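1,4-dihydroxy-2-naphthoyl-CoA hydrolase (Synechocystis sp., PDB 4K00) catalyses the hydrolysis of 1,4-dihydroxy-2-naphthoyl-CoA to 1,4-dihydroxy-2-naphthoate and CoA, a step in the biosynthesis of phylloquinone (vitamin K1). Local coordinates at residues 5-10 with 38-43; 28-33 with 64-69; 57-62 with 114-119; 76-81 with 96-101; 90-95 with 125-130. One frame throughout, in Å; residues are numbered along the deposited sequence. Where two conformers were deposited one is given.

All five contacts belong to one hotdog fold, in which helix 26-43 lies against a curled antiparallel sheet. Contacts 1 and 2 seat two parts of that helix on the sheet, with centres 16 Å apart. Contact 4, within the hairpin of strands 77-86 and 91-100, touches both; its centre is 11 Å from that of contact 2 and 13 Å from that of contact 1. Contacts 3 and 5 lie across the chain's centre from contact 4, their centres 9 Å apart. They are joined by backbone pairs from Cys116 to His90 and Ala125. Contact 2 comes closest to the predicted active-site residue Asp19, whose side chain is about 8 Å from that of Phe29. Contacts 2 and 3 both touch the third subunit.

Contact 1. Residues 5-10 with 38-43; sequences GTFTYE and ESWLSS
Phe7 lays one face of its ring against Trp40. This is where the first strand of the hotdog fold meets the C-terminal part of helix 26-43. The segments cross at 118°, with axes 8.6 Å apart at the closest point. In Phe7, CG is anti to the backbone N (chi1 -163°), which points CG toward the helix. Trp40 CA sits over the ring centre, 3.8 Å from the Phe7 centroid, as a CH-pi contact. Trp40 CB packs over the same ring, 3.7 Å from Phe7 CG. The indole itself is inclined to the Phe7 ring, with planes at 68°, an oblique pair. Its CD1 approaches Phe7 CB and the carbonyl O of Thr6. Leu82 of the neighbouring strand touches both Phe7 and Trp40.

Two serines meet the aromatic rings from the helix. Ser39 CB is 3.5 Å from Phe7 CE2. Its OG lies beside the Tyr9 ring but is hydrogen-bonded to the backbone O of Glu35. Tyr9 OH bonds the side chain of the same Glu35, and more weakly Tyr14 OH of the second subunit. Ser43 turns its OG back to its own helix. That OG meets a lone pair of Trp40 O at 2.6 Å, and it also lies 3.7 Å from Phe7 CE1.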
# COMPACT_ATOMS: atom_id res chain seq x y z
N GLY A 5 -26.67 2.06 11.25
CA GLY A 5 -25.38 2.52 11.84
C GLY A 5 -24.86 3.76 11.15
O GLY A 5 -25.05 3.95 9.95
N THR A 6 -24.20 4.62 11.92
CA THR A 6 -23.47 5.75 11.35
C THR A 6 -22.17 5.95 12.09
O THR A 6 -22.02 5.53 13.24
CB THR A 6 -24.27 7.07 11.44
OG1 THR A 6 -24.35 7.47 12.81
CG2 THR A 6 -25.68 6.92 10.88
N PHE A 7 -21.22 6.61 11.44
CA PHE A 7 -19.93 6.85 12.03
C PHE A 7 -19.22 8.00 11.33
O PHE A 7 -19.34 8.17 10.12
CB PHE A 7 -19.07 5.60 11.90
CG PHE A 7 -17.90 5.59 12.81
CD1 PHE A 7 -18.08 5.48 14.18
CD2 PHE A 7 -16.61 5.71 12.31
CE1 PHE A 7 -16.99 5.47 15.03
CE2 PHE A 7 -15.52 5.71 13.17
CZ PHE A 7 -15.71 5.58 14.52
N THR A 8 -18.48 8.80 12.09
CA THR A 8 -17.56 9.77 11.49
C THR A 8 -16.13 9.44 11.84
O THR A 8 -15.76 9.40 13.01
CB THR A 8 -17.85 11.20 11.99
OG1 THR A 8 -19.22 11.52 11.72
CG2 THR A 8 -16.95 12.20 11.28
N TYR A 9 -15.33 9.20 10.81
CA TYR A 9 -13.94 8.80 10.96
C TYR A 9 -13.04 9.94 10.52
O TYR A 9 -13.14 10.44 9.38
CB TYR A 9 -13.68 7.57 10.11
CG TYR A 9 -12.24 7.13 10.00
CD1 TYR A 9 -11.54 6.70 11.13
CD2 TYR A 9 -11.60 7.10 8.77
CE1 TYR A 9 -10.23 6.28 11.03
CE2 TYR A 9 -10.29 6.66 8.66
CZ TYR A 9 -9.61 6.27 9.80
OH TYR A 9 -8.31 5.83 9.68
N GLU A 10 -12.18 10.37 11.42
CA GLU A 10 -11.25 11.44 11.13
C GLU A 10 -9.92 10.86 10.61
O GLU A 10 -9.37 9.92 11.19
CB GLU A 10 -11.05 12.26 12.39
CG GLU A 10 -10.07 13.40 12.26
CD GLU A 10 -10.01 14.20 13.55
OE1 GLU A 10 -10.94 14.05 14.38
OE2 GLU A 10 -9.03 14.95 13.74
N GLU A 38 -13.77 -0.10 9.50
CA GLU A 38 -13.06 -0.79 10.57
C GLU A 38 -13.13 -0.05 11.89
O GLU A 38 -13.20 -0.68 12.94
CB GLU A 38 -11.61 -1.07 10.18
CG GLU A 38 -11.47 -2.16 9.13
CD GLU A 38 -10.05 -2.34 8.66
OE1 GLU A 38 -9.70 -1.73 7.63
OE2 GLU A 38 -9.30 -3.09 9.33
N SER A 39 -13.11 1.28 11.84
CA SER A 39 -13.17 2.08 13.06
C SER A 39 -14.58 1.99 13.65
O SER A 39 -14.76 1.93 14.87
CB SER A 39 -12.81 3.53 12.80
OG SER A 39 -11.50 3.65 12.27
N TRP A 40 -15.57 1.95 12.78
CA TRP A 40 -16.93 1.78 13.24
C TRP A 40 -17.08 0.42 13.93
O TRP A 40 -17.64 0.33 15.03
CB TRP A 40 -17.92 1.94 12.08
CG TRP A 40 -19.30 1.53 12.43
CD1 TRP A 40 -20.20 2.22 13.17
CD2 TRP A 40 -19.93 0.30 12.07
NE1 TRP A 40 -21.37 1.52 13.28
CE2 TRP A 40 -21.23 0.33 12.62
CE3 TRP A 40 -19.53 -0.81 11.32
CZ2 TRP A 40 -22.13 -0.72 12.45
CZ3 TRP A 40 -20.43 -1.85 11.16
CH2 TRP A 40 -21.71 -1.80 11.72
N LEU A 41 -16.57 -0.63 13.30
CA LEU A 41 -16.56 -1.97 13.90
C LEU A 41 -15.96 -1.96 15.30
O LEU A 41 -16.52 -2.53 16.23
CB LEU A 41 -15.75 -2.95 13.04
CG LEU A 41 -16.37 -3.41 11.72
CD1 LEU A 41 -15.39 -4.29 10.96
CD2 LEU A 41 -17.69 -4.12 11.95
N SER A 42 -14.80 -1.31 15.42
CA SER A 42 -14.10 -1.20 16.69
C SER A 42 -14.93 -0.46 17.74
O SER A 42 -15.00 -0.87 18.90
CB SER A 42 -12.77 -0.47 16.48
OG SER A 42 -12.01 -0.41 17.67
N SER A 43 -15.57 0.63 17.32
CA SER A 43 -16.45 1.39 18.21
C SER A 43 -17.63 0.55 18.67
O SER A 43 -18.15 0.73 19.77
CB SER A 43 -16.98 2.64 17.51
OG SER A 43 -18.07 2.33 16.67

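Contact 2. Residues 28-33 with 64-69; sequences QFLQMC and ASIDFF
In Ile66, CG1 is anti to the backbone N (chi1 -180°), and CD1 at the end of that branch meets Phe29 CB at 3.8 Å. The other branch, CG2, falls between the backbone N and the carbonyl carbon and touches Leu30. Phe29 and Phe68 both hold CG anti to the carbonyl carbon, and their rings meet beside the isoleucine. Phe68 CE1 comes to 3.5 Å from Phe29 CD2. The Phe29 atoms CB and CD2 lie at the edge of the Phe68 ring. The ring planes are 49° apart, an oblique pair.

The Leu30 and Ile66 side chains run alongside each other, pointing opposite ways. Leu30 CG is 3.8 Å from Ile66 CG2, and Leu30 CD1 is 3.9 Å from the same methyl. This is part of the helix-on-sheet packing of the hotdog fold: the helix segment crosses strand 64-68 at 123°, with axes 9.5 Å apart. Leu30 also packs on Leu30 of the third subunit, another copy of the protein, whose strand extends the sheet past residues 64-67. An alanine in place of Leu30 would probably leave a gap beside Ile66 CG2 and weaken the packing between the two subunits. Phe29 also touches Val24, Ala72 and Ile98, and its side chain is about 8 Å from that of Asp19, the predicted active-site residue.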
# COMPACT_ATOMS: atom_id res chain seq x y z
N GLN A 28 -6.31 5.26 -2.46
CA GLN A 28 -6.16 5.59 -1.05
C GLN A 28 -7.44 6.15 -0.41
O GLN A 28 -7.70 5.90 0.76
CB GLN A 28 -4.97 6.53 -0.82
CG GLN A 28 -3.62 5.89 -1.10
CD GLN A 28 -3.36 4.68 -0.24
OE1 GLN A 28 -3.20 3.58 -0.74
NE2 GLN A 28 -3.33 4.88 1.08
N PHE A 29 -8.27 6.86 -1.18
CA PHE A 29 -9.58 7.25 -0.68
C PHE A 29 -10.43 6.02 -0.33
O PHE A 29 -11.13 6.02 0.69
CB PHE A 29 -10.32 8.12 -1.71
CG PHE A 29 -9.82 9.54 -1.81
CD1 PHE A 29 -9.98 10.43 -0.76
CD2 PHE A 29 -9.23 10.00 -2.98
CE1 PHE A 29 -9.55 11.74 -0.87
CE2 PHE A 29 -8.80 11.31 -3.10
CZ PHE A 29 -8.96 12.19 -2.04
N LEU A 30 -10.38 4.99 -1.17
CA LEU A 30 -11.10 3.75 -0.89
C LEU A 30 -10.55 3.06 0.35
O LEU A 30 -11.32 2.48 1.12
CB LEU A 30 -11.04 2.77 -2.07
CG LEU A 30 -12.22 2.79 -3.03
CD1 LEU A 30 -12.01 1.77 -4.14
CD2 LEU A 30 -13.55 2.55 -2.30
N GLN A 31 -9.23 3.10 0.53
CA GLN A 31 -8.59 2.58 1.74
C GLN A 31 -9.16 3.30 2.97
O GLN A 31 -9.48 2.67 3.99
CB GLN A 31 -7.06 2.71 1.65
CG GLN A 31 -6.27 2.31 2.89
CD GLN A 31 -6.70 0.98 3.45
OE1 GLN A 31 -7.05 0.06 2.69
NE2 GLN A 31 -6.68 0.85 4.77
N MET A 32 -9.31 4.62 2.88
CA MET A 32 -9.80 5.42 4.01
C MET A 32 -11.25 5.04 4.34
O MET A 32 -11.65 5.05 5.50
CB MET A 32 -9.73 6.90 3.69
CG MET A 32 -8.33 7.47 3.54
SD MET A 32 -8.37 9.16 2.91
CE MET A 32 -6.63 9.39 2.53
N CYS A 33 -12.01 4.69 3.31
CA CYS A 33 -13.38 4.18 3.50
C CYS A 33 -13.38 2.88 4.30
O CYS A 33 -14.13 2.75 5.26
CB CYS A 33 -14.07 3.97 2.15
SG CYS A 33 -14.50 5.51 1.32
N ALA A 64 -17.38 -2.61 -4.62
CA ALA A 64 -16.94 -1.29 -4.21
C ALA A 64 -17.14 -0.33 -5.35
O ALA A 64 -17.00 -0.70 -6.53
CB ALA A 64 -15.48 -1.32 -3.78
N SER A 65 -17.48 0.91 -5.02
CA SER A 65 -17.46 1.98 -6.00
C SER A 65 -17.12 3.30 -5.34
O SER A 65 -17.33 3.48 -4.14
CB SER A 65 -18.82 2.09 -6.71
OG SER A 65 -19.80 2.61 -5.84
N ILE A 66 -16.58 4.21 -6.14
CA ILE A 66 -16.19 5.53 -5.64
C ILE A 66 -16.18 6.53 -6.78
O ILE A 66 -15.73 6.22 -7.88
CB ILE A 66 -14.84 5.46 -4.90
CG1 ILE A 66 -14.42 6.83 -4.36
CG2 ILE A 66 -13.73 4.91 -5.80
CD1 ILE A 66 -13.48 6.72 -3.17
N ASP A 67 -16.71 7.73 -6.52
CA ASP A 67 -16.61 8.85 -7.46
C ASP A 67 -15.82 10.00 -6.84
O ASP A 67 -15.99 10.31 -5.66
CB ASP A 67 -18.00 9.36 -7.84
CG ASP A 67 -18.88 8.28 -8.44
OD1 ASP A 67 -18.54 7.72 -9.50
OD2 ASP A 67 -19.91 7.98 -7.83
N PHE A 68 -14.97 10.62 -7.64
CA PHE A 68 -14.07 11.67 -7.16
C PHE A 68 -14.52 13.02 -7.70
O PHE A 68 -14.75 13.17 -8.90
CB PHE A 68 -12.63 11.36 -7.56
CG PHE A 68 -12.17 10.01 -7.12
CD1 PHE A 68 -11.66 9.81 -5.84
CD2 PHE A 68 -12.27 8.91 -7.97
CE1 PHE A 68 -11.27 8.55 -5.43
CE2 PHE A 68 -11.88 7.65 -7.56
CZ PHE A 68 -11.37 7.47 -6.30
N PHE A 69 -14.65 13.99 -6.79
CA PHE A 69 -15.14 15.31 -7.14
C PHE A 69 -14.02 16.35 -7.07
O PHE A 69 -13.99 17.30 -7.84
CB PHE A 69 -16.29 15.69 -6.19
CG PHE A 69 -17.42 14.70 -6.18
CD1 PHE A 69 -18.03 14.32 -7.36
CD2 PHE A 69 -17.86 14.14 -5.00
CE1 PHE A 69 -19.06 13.40 -7.36
CE2 PHE A 69 -18.89 13.22 -5.00
CZ PHE A 69 -19.48 12.85 -6.18

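Contact 3. Residues 57-62 with 114-119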
# COMPACT_ATOMS: atom_id res chain seq x y z
N PHE A 57 -16.69 -18.51 9.15
CA PHE A 57 -17.28 -17.59 8.19
C PHE A 57 -16.25 -16.65 7.60
O PHE A 57 -15.17 -16.44 8.15
CB PHE A 57 -18.38 -16.75 8.86
CG PHE A 57 -19.46 -17.57 9.47
CD1 PHE A 57 -20.53 -18.00 8.70
CD2 PHE A 57 -19.39 -17.94 10.80
CE1 PHE A 57 -21.52 -18.78 9.25
CE2 PHE A 57 -20.39 -18.73 11.36
CZ PHE A 57 -21.45 -19.14 10.58
N ALA A 58 -16.60 -16.07 6.46
CA ALA A 58 -15.87 -14.93 5.97
C ALA A 58 -16.83 -13.77 5.74
O ALA A 58 -18.04 -13.97 5.59
CB ALA A 58 -15.14 -15.30 4.69
N LEU A 59 -16.29 -12.56 5.73
CA LEU A 59 -17.06 -11.37 5.40
C LEU A 59 -16.39 -10.60 4.28
O LEU A 59 -15.95 -9.47 4.48
CB LEU A 59 -17.20 -10.44 6.59
CG LEU A 59 -18.15 -10.86 7.69
CD1 LEU A 59 -17.85 -10.06 8.96
CD2 LEU A 59 -19.59 -10.64 7.25
N PRO A 60 -16.33 -11.21 3.10
CA PRO A 60 -15.71 -10.55 1.96
C PRO A 60 -16.51 -9.33 1.51
O PRO A 60 -17.74 -9.30 1.59
CB PRO A 60 -15.74 -11.61 0.87
CG PRO A 60 -16.85 -12.53 1.26
CD PRO A 60 -16.87 -12.53 2.76
N LEU A 61 -15.77 -8.34 1.03
CA LEU A 61 -16.33 -7.24 0.31
C LEU A 61 -16.60 -7.76 -1.10
O LEU A 61 -15.72 -8.36 -1.72
CB LEU A 61 -15.33 -6.08 0.38
CG LEU A 61 -15.68 -4.73 -0.22
CD1 LEU A 61 -14.93 -3.61 0.48
CD2 LEU A 61 -15.36 -4.74 -1.70
N VAL A 62 -17.83 -7.59 -1.59
CA VAL A 62 -18.21 -8.12 -2.90
C VAL A 62 -18.42 -7.04 -3.97
O VAL A 62 -18.53 -7.35 -5.16
CB VAL A 62 -19.48 -9.00 -2.83
CG1 VAL A 62 -19.23 -10.21 -1.95
CG2 VAL A 62 -20.68 -8.20 -2.35
N HIS A 114 -20.82 -5.95 1.47
CA HIS A 114 -20.15 -7.00 2.22
C HIS A 114 -21.14 -8.13 2.44
O HIS A 114 -22.32 -7.88 2.75
CB HIS A 114 -19.69 -6.49 3.58
CG HIS A 114 -18.95 -5.19 3.54
ND1 HIS A 114 -17.62 -5.08 3.87
CD2 HIS A 114 -19.37 -3.94 3.22
CE1 HIS A 114 -17.25 -3.81 3.76
NE2 HIS A 114 -18.29 -3.10 3.35
N VAL A 115 -20.68 -9.36 2.32
CA VAL A 115 -21.55 -10.48 2.53
C VAL A 115 -20.92 -11.47 3.49
O VAL A 115 -19.69 -11.59 3.57
CB VAL A 115 -21.91 -11.20 1.23
CG1 VAL A 115 -22.52 -10.23 0.22
CG2 VAL A 115 -20.69 -11.89 0.65
N CYS A 116 -21.77 -12.17 4.23
CA CYS A 116 -21.30 -13.22 5.10
C CYS A 116 -21.44 -14.55 4.38
O CYS A 116 -22.51 -14.87 3.88
CB CYS A 116 -22.12 -13.22 6.38
SG CYS A 116 -21.62 -14.47 7.57
N ILE A 117 -20.34 -15.30 4.33
CA ILE A 117 -20.37 -16.65 3.77
C ILE A 117 -19.81 -17.68 4.74
O ILE A 117 -18.85 -17.42 5.47
CB ILE A 117 -19.59 -16.73 2.44
CG1 ILE A 117 -18.15 -16.25 2.62
CG2 ILE A 117 -20.28 -15.91 1.37
CD1 ILE A 117 -17.28 -16.42 1.40
N ALA A 118 -20.42 -18.85 4.74
CA ALA A 118 -19.90 -19.99 5.49
C ALA A 118 -18.75 -20.62 4.72
O ALA A 118 -18.81 -20.72 3.50
CB ALA A 118 -21.00 -21.00 5.74
N LEU A 119 -17.71 -21.01 5.44
CA LEU A 119 -16.55 -21.66 4.84
C LEU A 119 -16.54 -23.13 5.22
O LEU A 119 -17.06 -23.50 6.28
CB LEU A 119 -15.26 -20.99 5.33
CG LEU A 119 -15.09 -19.51 5.00
CD1 LEU A 119 -13.84 -18.95 5.67
CD2 LEU A 119 -15.05 -19.30 3.50
O HOH W 1 -15.90 -6.95 5.42
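Ala58 N gives its hydrogen to Ile117 O at 2.8 Å, the shortest direct bond between the segments. Ile117 N returns a bond to Ala58 O. The two residues thus form a hydrogen-bonded pair of the antiparallel hotdog sheet. Further along, Val115 N reaches Pro60 O at 3.0 Å, nearly along the C=O axis. The ladder is interrupted at Leu59 and Pro60: Pro60 N has no hydrogen to give to Val115 O. Leu59 CA points a C-H at that oxygen instead, at 3.2 Å.

Cys116 SG lies obliquely beside the Phe57 ring, 4.8 Å from its centroid. On the face of Ala58 and Ile117, CB of Ala58 packs on CG1 of Ile117. Pro60 CG touches Ile117 CD1 and Val115 CG2. Val62 and Val115 cross at about a right angle, and their methyls are tight, CG1 of Val62 being 3.4 Å from CG2 of Val115.

The His114 ring stacks on Phe92, and its NE2 bonds Thr112 OG1. On its other nitrogen, a water bridges His114 ND1 at 3.0 Å and Leu59 O at 2.7 Å.

Contact 4. Residues 76-81 with 96-101; sequences DRLLVN and YEISQA
Asp76 and Gln100 cross at the end of a beta hairpin of the hotdog sheet, their carboxylate and amide planes 75° apart. Gln100 is bent at chi2 (-78°), which turns CD back toward strand 77-81. Its NE2 then gives a nearly straight bond of 2.9 Å to Asp76 OD2. The donor stands above the carboxylate plane, while OD2 lies close to the amide plane of Gln100. The same OD2 also takes a bond from His73 N, so two N-H groups grip it. Leu78 CD2 packs against the amide, 3.5 Å from Gln100 OE1.

Arg77 sets one guanidinium face over Ala101, whose CB is 3.4 Å from Arg77 NH1. Its NH2 is in a salt bridge with Glu102. Leu79 CG rests on the same Ala101.

Val80 and Ile98 point to the face that receives helix 26-43. Val80 CG1 lies 4.0 Å from Tyr96 CD2, and the two side chains meet at a slant. Leu78 CD1 touches Ile98 CG2. Ile98 packs on Phe29 and Tyr96 on Cys33 of that helix.

Leu79 pairs with Ser99, and Asn81 with Glu97, each by two backbone bonds. Asn81 OD1 is hydrogen-bonded to Thr8 OG1. On the face of Asn81 and Ser99 one water ties three groups together. It accepts from Asn81 ND2 at 3.0 Å, donates to Glu97 O at 2.9 Å and lies 2.7 Å from Ser99 OG.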
# COMPACT_ATOMS: atom_id res chain seq x y z
N ASP A 76 -3.66 17.29 4.73
CA ASP A 76 -5.07 17.64 4.89
C ASP A 76 -5.68 16.79 5.99
O ASP A 76 -5.29 15.63 6.18
CB ASP A 76 -5.85 17.43 3.59
CG ASP A 76 -5.55 18.47 2.53
OD1 ASP A 76 -4.82 19.44 2.83
OD2 ASP A 76 -6.05 18.32 1.40
N ARG A 77 -6.65 17.35 6.69
CA ARG A 77 -7.44 16.57 7.63
C ARG A 77 -8.84 16.35 7.05
O ARG A 77 -9.54 17.31 6.71
CB ARG A 77 -7.53 17.29 8.97
CG ARG A 77 -8.09 16.42 10.08
CD ARG A 77 -7.85 17.05 11.45
NE ARG A 77 -8.37 18.41 11.52
CZ ARG A 77 -9.64 18.71 11.79
NH1 ARG A 77 -10.52 17.74 12.03
NH2 ARG A 77 -10.03 19.97 11.82
N LEU A 78 -9.21 15.09 6.92
CA LEU A 78 -10.43 14.70 6.21
C LEU A 78 -11.42 14.07 7.19
O LEU A 78 -11.02 13.54 8.24
CB LEU A 78 -10.12 13.72 5.09
CG LEU A 78 -9.00 14.10 4.12
CD1 LEU A 78 -8.90 13.04 3.05
CD2 LEU A 78 -9.24 15.47 3.51
N LEU A 79 -12.70 14.13 6.85
CA LEU A 79 -13.73 13.36 7.54
C LEU A 79 -14.31 12.35 6.56
O LEU A 79 -14.62 12.68 5.42
CB LEU A 79 -14.84 14.29 8.04
CG LEU A 79 -14.40 15.39 9.00
CD1 LEU A 79 -15.55 16.32 9.33
CD2 LEU A 79 -13.82 14.78 10.26
N VAL A 80 -14.42 11.10 7.01
CA VAL A 80 -15.15 10.09 6.26
C VAL A 80 -16.42 9.76 7.02
O VAL A 80 -16.37 9.20 8.12
CB VAL A 80 -14.36 8.78 6.11
CG1 VAL A 80 -15.13 7.82 5.21
CG2 VAL A 80 -12.96 9.05 5.57
N ASN A 81 -17.55 10.13 6.43
CA ASN A 81 -18.83 9.89 7.06
C ASN A 81 -19.48 8.67 6.47
O ASN A 81 -19.63 8.56 5.26
CB ASN A 81 -19.76 11.10 6.89
CG ASN A 81 -19.53 12.13 7.97
OD1 ASN A 81 -19.87 11.91 9.14
ND2 ASN A 81 -18.94 13.25 7.60
N TYR A 96 -20.37 6.12 1.97
CA TYR A 96 -19.34 7.01 2.51
C TYR A 96 -19.39 8.34 1.80
O TYR A 96 -19.58 8.39 0.58
CB TYR A 96 -17.94 6.42 2.31
CG TYR A 96 -17.73 4.98 2.71
CD1 TYR A 96 -18.03 3.93 1.84
CD2 TYR A 96 -17.18 4.66 3.94
CE1 TYR A 96 -17.82 2.61 2.21
CE2 TYR A 96 -16.94 3.35 4.31
CZ TYR A 96 -17.26 2.32 3.44
OH TYR A 96 -17.03 1.02 3.81
N GLU A 97 -19.19 9.41 2.55
CA GLU A 97 -18.79 10.69 1.96
C GLU A 97 -17.48 11.14 2.58
O GLU A 97 -17.34 11.08 3.81
CB GLU A 97 -19.83 11.77 2.24
CG GLU A 97 -21.20 11.51 1.66
CD GLU A 97 -22.04 12.77 1.60
OE1 GLU A 97 -21.99 13.57 2.56
OE2 GLU A 97 -22.72 12.98 0.59
N ILE A 98 -16.55 11.58 1.74
CA ILE A 98 -15.26 12.08 2.21
C ILE A 98 -15.17 13.58 1.97
O ILE A 98 -15.38 14.05 0.85
CB ILE A 98 -14.07 11.38 1.52
CG1 ILE A 98 -14.20 9.87 1.63
CG2 ILE A 98 -12.74 11.84 2.13
CD1 ILE A 98 -13.15 9.10 0.85
N SER A 99 -14.88 14.32 3.03
CA SER A 99 -14.86 15.76 2.96
C SER A 99 -13.63 16.32 3.67
O SER A 99 -13.05 15.65 4.53
CB SER A 99 -16.13 16.34 3.58
OG SER A 99 -16.27 15.90 4.92
N GLN A 100 -13.26 17.55 3.34
CA GLN A 100 -12.32 18.33 4.15
C GLN A 100 -12.95 18.69 5.48
O GLN A 100 -14.10 19.14 5.54
CB GLN A 100 -11.92 19.60 3.41
CG GLN A 100 -11.14 19.35 2.12
CD GLN A 100 -9.69 19.00 2.38
OE1 GLN A 100 -9.23 19.01 3.52
NE2 GLN A 100 -8.97 18.68 1.33
N ALA A 101 -12.20 18.51 6.56
CA ALA A 101 -12.76 18.69 7.89
C ALA A 101 -13.17 20.14 8.08
O ALA A 101 -14.21 20.42 8.67
CB ALA A 101 -11.76 18.27 8.96
O HOH W 2 -17.89 13.73 4.86

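Contact 5. Residues 90-95 with 125-130; sequences HRFCCD and APLPQP
The apolar part of the contact is Leu127 against Phe92. Leu127 holds CG anti to the carbonyl carbon (chi1 -62°), and its CD2 comes to the edge of the Phe92 ring, near the ring plane. The closest approach is 3.7 Å, to Phe92 CD2; Leu127 CD1 is 4.0 Å from the same atom. Phe92 also touches Ile84 of strand 77-86 in the hotdog sheet.

Two carbon-to-oxygen contacts join it. Leu127 CD2 also lies 3.6 Å from His90 O, and His90 CB is 3.0 Å from Ala125 O. No hydrogen bond links the two segments directly. Instead Cys116, on the strand between them, pairs by backbone with both His90 and Ala125.

An alanine in place of Leu127 would probably open a gap at the edge of Phe92. With no direct hydrogen bond, the contact rests on apolar packing and close fit where the chain leaves the sheet for helix 129-136.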
# COMPACT_ATOMS: atom_id res chain seq x y z
N HIS A 90 -27.88 -11.59 4.46
CA HIS A 90 -26.48 -11.98 4.37
C HIS A 90 -25.59 -10.85 3.88
O HIS A 90 -24.39 -11.02 3.78
CB HIS A 90 -26.33 -13.20 3.46
CG HIS A 90 -26.76 -12.97 2.05
ND1 HIS A 90 -28.00 -13.34 1.58
CD2 HIS A 90 -26.11 -12.40 1.00
CE1 HIS A 90 -28.10 -13.00 0.30
NE2 HIS A 90 -26.97 -12.43 -0.07
N ARG A 91 -26.18 -9.68 3.61
CA ARG A 91 -25.46 -8.59 2.96
C ARG A 91 -25.73 -7.25 3.68
O ARG A 91 -26.86 -6.95 4.05
CB ARG A 91 -25.90 -8.46 1.49
CG ARG A 91 -25.12 -7.42 0.70
CD ARG A 91 -25.26 -7.59 -0.81
NE ARG A 91 -26.65 -7.50 -1.26
CZ ARG A 91 -27.21 -6.37 -1.69
NH1 ARG A 91 -26.51 -5.25 -1.72
NH2 ARG A 91 -28.48 -6.37 -2.08
N PHE A 92 -24.68 -6.47 3.85
CA PHE A 92 -24.84 -5.08 4.24
C PHE A 92 -24.08 -4.13 3.34
O PHE A 92 -23.15 -4.53 2.60
CB PHE A 92 -24.49 -4.86 5.72
CG PHE A 92 -23.05 -5.10 6.08
CD1 PHE A 92 -22.12 -4.07 6.02
CD2 PHE A 92 -22.63 -6.34 6.53
CE1 PHE A 92 -20.79 -4.28 6.37
CE2 PHE A 92 -21.31 -6.56 6.88
CZ PHE A 92 -20.39 -5.51 6.82
N CYS A 93 -24.45 -2.86 3.41
CA CYS A 93 -23.95 -1.85 2.48
C CYS A 93 -23.50 -0.60 3.22
O CYS A 93 -24.30 0.01 3.94
CB CYS A 93 -25.05 -1.46 1.49
SG CYS A 93 -25.72 -2.86 0.56
N CYS A 94 -22.24 -0.23 3.02
CA CYS A 94 -21.68 0.98 3.58
C CYS A 94 -21.67 2.11 2.55
O CYS A 94 -21.25 1.91 1.40
CB CYS A 94 -20.24 0.72 4.04
SG CYS A 94 -20.07 -0.50 5.36
N ASP A 95 -22.13 3.29 2.96
CA ASP A 95 -22.14 4.50 2.13
C ASP A 95 -21.26 5.54 2.76
O ASP A 95 -21.38 5.80 3.96
CB ASP A 95 -23.55 5.09 2.07
CG ASP A 95 -24.35 4.56 0.93
OD1 ASP A 95 -24.13 5.02 -0.21
OD2 ASP A 95 -25.22 3.70 1.18
N ALA A 125 -24.50 -16.84 4.19
CA ALA A 125 -25.02 -17.12 5.52
C ALA A 125 -25.53 -15.83 6.15
O ALA A 125 -25.12 -14.73 5.76
CB ALA A 125 -23.92 -17.71 6.38
N PRO A 126 -26.44 -15.95 7.14
CA PRO A 126 -26.94 -14.77 7.84
C PRO A 126 -25.81 -14.03 8.53
O PRO A 126 -24.90 -14.67 9.06
CB PRO A 126 -27.93 -15.34 8.86
CG PRO A 126 -28.29 -16.69 8.34
CD PRO A 126 -27.06 -17.18 7.63
N LEU A 127 -25.85 -12.71 8.49
CA LEU A 127 -24.90 -11.89 9.24
C LEU A 127 -24.84 -12.36 10.68
O LEU A 127 -25.85 -12.77 11.25
CB LEU A 127 -25.31 -10.42 9.17
CG LEU A 127 -25.34 -9.77 7.78
CD1 LEU A 127 -25.84 -8.34 7.90
CD2 LEU A 127 -23.96 -9.78 7.13
N PRO A 128 -23.65 -12.32 11.29
CA PRO A 128 -23.58 -12.54 12.74
C PRO A 128 -24.53 -11.59 13.48
O PRO A 128 -24.63 -10.42 13.11
CB PRO A 128 -22.12 -12.21 13.07
CG PRO A 128 -21.38 -12.46 11.79
CD PRO A 128 -22.33 -12.10 10.69
N GLN A 129 -25.23 -12.07 14.50
CA GLN A 129 -26.27 -11.27 15.13
C GLN A 129 -25.68 -9.97 15.73
O GLN A 129 -26.28 -8.90 15.60
CB GLN A 129 -27.05 -12.08 16.18
CG GLN A 129 -28.27 -12.82 15.60
CD GLN A 129 -28.90 -13.80 16.58
OE1 GLN A 129 -30.07 -13.66 16.96
NE2 GLN A 129 -28.13 -14.81 16.98
N PRO A 130 -24.50 -10.05 16.36
CA PRO A 130 -23.92 -8.83 16.92
C PRO A 130 -23.69 -7.77 15.85
O PRO A 130 -23.76 -6.57 16.13
CB PRO A 130 -22.59 -9.31 17.51
CG PRO A 130 -22.84 -10.74 17.84
CD PRO A 130 -23.74 -11.25 16.76